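Local coordinates for protein alpha-galactosidase (Lactobacillus brevis, PDB 3MI6) that probably hydrolyses terminal, non-reducing alpha-D-galactose residues from alpha-D-galactosides as a glycoside hydrolase family 36 enzyme, at residues D[473-478]-D[521-526]. Numbering follows the deposited sequence.
Sequences LDYIKW and NVLFES
Tyr475 pairs with Leu523 and Trp478 with Ser526 at the two ends of a parallel ladder, in which strands 475-478 and 523-526 run 18° apart. Four backbone hydrogen bonds stitch it: Leu523 N to Asp474 O (2.9 Å), Ile476 N to Leu523 O, Glu525 N to Ile476 O, and Trp478 N to Glu525 O (3.1 Å). These are neighbouring strands of the closed eight-stranded Melibiase barrel, linked by helix 500-518 in a right-handed beta-alpha-beta crossover.

Tyr475, Lys477, Leu523 and Glu525 share the barrel's inner face. Tyr475 CG lies anti to its backbone N (chi1 168°), beside the carbonyl carbon; the ring crosses Leu523, where Tyr475 CD2 meets Leu523 CG at 3.8 Å. Farther along, Tyr475 CE2 and CZ pass Glu525 CB, and Tyr475 OH gives a weak hydrogen bond to Glu525 OE2 (2.9 Å). That oxygen lies in the plane of the ring, while the carboxylate is turned 82° to it; Gln544, on the next strand, also bonds OE2. An alanine in place of Tyr475 would probably leave Glu525 OE2 without its phenol partner and open a gap beside Leu523.

On the helix-facing side, Ile476 and Phe524 extend together from the sheet, Ile476 CG2 against Phe524 CD2 (3.8 Å). Val522 CG1, from the same segment as Phe524, sits over the rim of one face of that ring. Trp478 only brushes Phe524; its indole stacks on Tyr512 of the linking helix and bonds Glu416 through NE1.

Lys477 NZ forms a salt bridge with Asp367, and both residues are predicted to bind substrate. The ladder thus joins a mainly apolar layer under the helix to a mixed interior, where the Gln544 amide and the weaker Tyr475 hydroxyl bond would probably favour a charged Glu525 carboxylate.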
loop_
_atom_site.group_PDB
_atom_site.type_symbol
_atom_site.label_atom_id
_atom_site.label_comp_id
_atom_site.label_asym_id
_atom_site.label_seq_id
_atom_site.Cartn_x
_atom_site.Cartn_y
_atom_site.Cartn_z
ATOM N N LEU D 473 -55.732 4.836 -3.760
ATOM C CA LEU D 473 -54.365 4.372 -3.805
ATOM C C LEU D 473 -53.801 4.006 -2.436
ATOM O O LEU D 473 -54.055 4.670 -1.438
ATOM C CB LEU D 473 -53.500 5.437 -4.456
ATOM C CG LEU D 473 -53.892 5.745 -5.894
ATOM C CD1 LEU D 473 -52.988 6.829 -6.437
ATOM C CD2 LEU D 473 -53.825 4.497 -6.751
ATOM N N ASP D 474 -53.025 2.941 -2.395
ATOM C CA ASP D 474 -52.384 2.554 -1.160
ATOM C C ASP D 474 -50.945 3.017 -1.182
ATOM O O ASP D 474 -50.276 3.041 -0.144
ATOM C CB ASP D 474 -52.429 1.042 -1.001
ATOM C CG ASP D 474 -53.821 0.536 -0.775
ATOM O OD1 ASP D 474 -54.353 0.774 0.332
ATOM O OD2 ASP D 474 -54.375 -0.088 -1.705
ATOM N N TYR D 475 -50.486 3.414 -2.366
ATOM C CA TYR D 475 -49.056 3.514 -2.643
ATOM C C TYR D 475 -48.826 4.268 -3.940
ATOM O O TYR D 475 -49.592 4.134 -4.889
ATOM C CB TYR D 475 -48.497 2.091 -2.743
ATOM C CG TYR D 475 -47.102 1.896 -3.305
ATOM C CD1 TYR D 475 -46.875 1.873 -4.664
ATOM C CD2 TYR D 475 -46.027 1.634 -2.466
ATOM C CE1 TYR D 475 -45.604 1.649 -5.176
ATOM C CE2 TYR D 475 -44.752 1.405 -2.967
ATOM C CZ TYR D 475 -44.544 1.411 -4.323
ATOM O OH TYR D 475 -43.272 1.188 -4.826
ATOM N N ILE D 476 -47.769 5.063 -3.967
ATOM C CA ILE D 476 -47.387 5.810 -5.154
ATOM C C ILE D 476 -45.868 5.706 -5.366
ATOM O O ILE D 476 -45.071 5.921 -4.455
ATOM C CB ILE D 476 -47.863 7.292 -5.062
ATOM C CG1 ILE D 476 -49.313 7.417 -5.544
ATOM C CG2 ILE D 476 -46.987 8.204 -5.875
ATOM C CD1 ILE D 476 -49.934 8.757 -5.274
ATOM N N LYS D 477 -45.474 5.316 -6.566
ATOM C CA LYS D 477 -44.083 5.392 -6.952
ATOM C C LYS D 477 -43.904 6.759 -7.604
ATOM O O LYS D 477 -44.487 7.048 -8.646
ATOM C CB LYS D 477 -43.730 4.256 -7.917
ATOM C CG LYS D 477 -42.235 4.036 -8.157
ATOM C CD LYS D 477 -42.044 2.860 -9.126
ATOM C CE LYS D 477 -40.602 2.689 -9.595
ATOM N NZ LYS D 477 -40.433 1.585 -10.611
ATOM N N TRP D 478 -43.112 7.602 -6.960
ATOM C CA TRP D 478 -42.872 8.964 -7.417
ATOM C C TRP D 478 -41.460 9.061 -7.998
ATOM O O TRP D 478 -40.464 9.181 -7.273
ATOM C CB TRP D 478 -43.071 9.923 -6.241
ATOM C CG TRP D 478 -42.690 11.357 -6.461
ATOM C CD1 TRP D 478 -41.781 11.844 -7.347
ATOM C CD2 TRP D 478 -43.187 12.488 -5.737
ATOM N NE1 TRP D 478 -41.683 13.213 -7.230
ATOM C CE2 TRP D 478 -42.533 13.632 -6.246
ATOM C CE3 TRP D 478 -44.122 12.644 -4.706
ATOM C CZ2 TRP D 478 -42.783 14.913 -5.764
ATOM C CZ3 TRP D 478 -44.367 13.921 -4.223
ATOM C CH2 TRP D 478 -43.702 15.039 -4.753
ATOM N N ASN D 521 -52.170 7.460 4.744
ATOM C CA ASN D 521 -52.115 5.995 4.657
ATOM C C ASN D 521 -51.475 5.537 3.360
ATOM O O ASN D 521 -51.416 4.339 3.053
ATOM C CB ASN D 521 -53.514 5.389 4.784
ATOM C CG ASN D 521 -54.135 5.655 6.139
ATOM O OD1 ASN D 521 -53.426 5.877 7.133
ATOM N ND2 ASN D 521 -55.463 5.641 6.189
ATOM N N VAL D 522 -51.015 6.509 2.593
ATOM C CA VAL D 522 -50.416 6.227 1.319
ATOM C C VAL D 522 -48.924 6.084 1.536
ATOM O O VAL D 522 -48.265 6.977 2.066
ATOM C CB VAL D 522 -50.704 7.345 0.309
ATOM C CG1 VAL D 522 -49.792 7.221 -0.909
ATOM C CG2 VAL D 522 -52.172 7.333 -0.094
ATOM N N LEU D 523 -48.416 4.926 1.139
ATOM C CA LEU D 523 -47.002 4.620 1.150
ATOM C C LEU D 523 -46.359 5.221 -0.094
ATOM O O LEU D 523 -46.712 4.847 -1.211
ATOM C CB LEU D 523 -46.848 3.107 1.120
ATOM C CG LEU D 523 -45.480 2.454 1.252
ATOM C CD1 LEU D 523 -44.635 3.141 2.328
ATOM C CD2 LEU D 523 -45.676 0.968 1.553
ATOM N N PHE D 524 -45.438 6.164 0.093
ATOM C CA PHE D 524 -44.671 6.711 -1.021
ATOM C C PHE D 524 -43.322 6.023 -1.104
ATOM O O PHE D 524 -42.544 6.042 -0.147
ATOM C CB PHE D 524 -44.462 8.225 -0.879
ATOM C CG PHE D 524 -45.699 9.027 -1.100
ATOM C CD1 PHE D 524 -46.484 9.412 -0.039
ATOM C CD2 PHE D 524 -46.083 9.388 -2.370
ATOM C CE1 PHE D 524 -47.629 10.138 -0.239
ATOM C CE2 PHE D 524 -47.243 10.119 -2.579
ATOM C CZ PHE D 524 -48.012 10.498 -1.508
ATOM N N GLU D 525 -43.073 5.390 -2.246
ATOM C CA GLU D 525 -41.742 4.923 -2.604
ATOM C C GLU D 525 -41.118 5.998 -3.463
ATOM O O GLU D 525 -41.614 6.306 -4.529
ATOM C CB GLU D 525 -41.765 3.565 -3.339
ATOM C CG GLU D 525 -40.352 2.998 -3.613
ATOM C CD GLU D 525 -40.265 1.450 -3.714
ATOM O OE1 GLU D 525 -39.392 0.959 -4.478
ATOM O OE2 GLU D 525 -41.037 0.721 -3.036
ATOM N N SER D 526 -40.045 6.591 -2.961
ATOM C CA SER D 526 -39.296 7.605 -3.691
ATOM C C SER D 526 -38.491 6.964 -4.836
ATOM O O SER D 526 -38.096 5.792 -4.758
ATOM C CB SER D 526 -38.395 8.358 -2.718
ATOM O OG SER D 526 -37.063 8.326 -3.157
#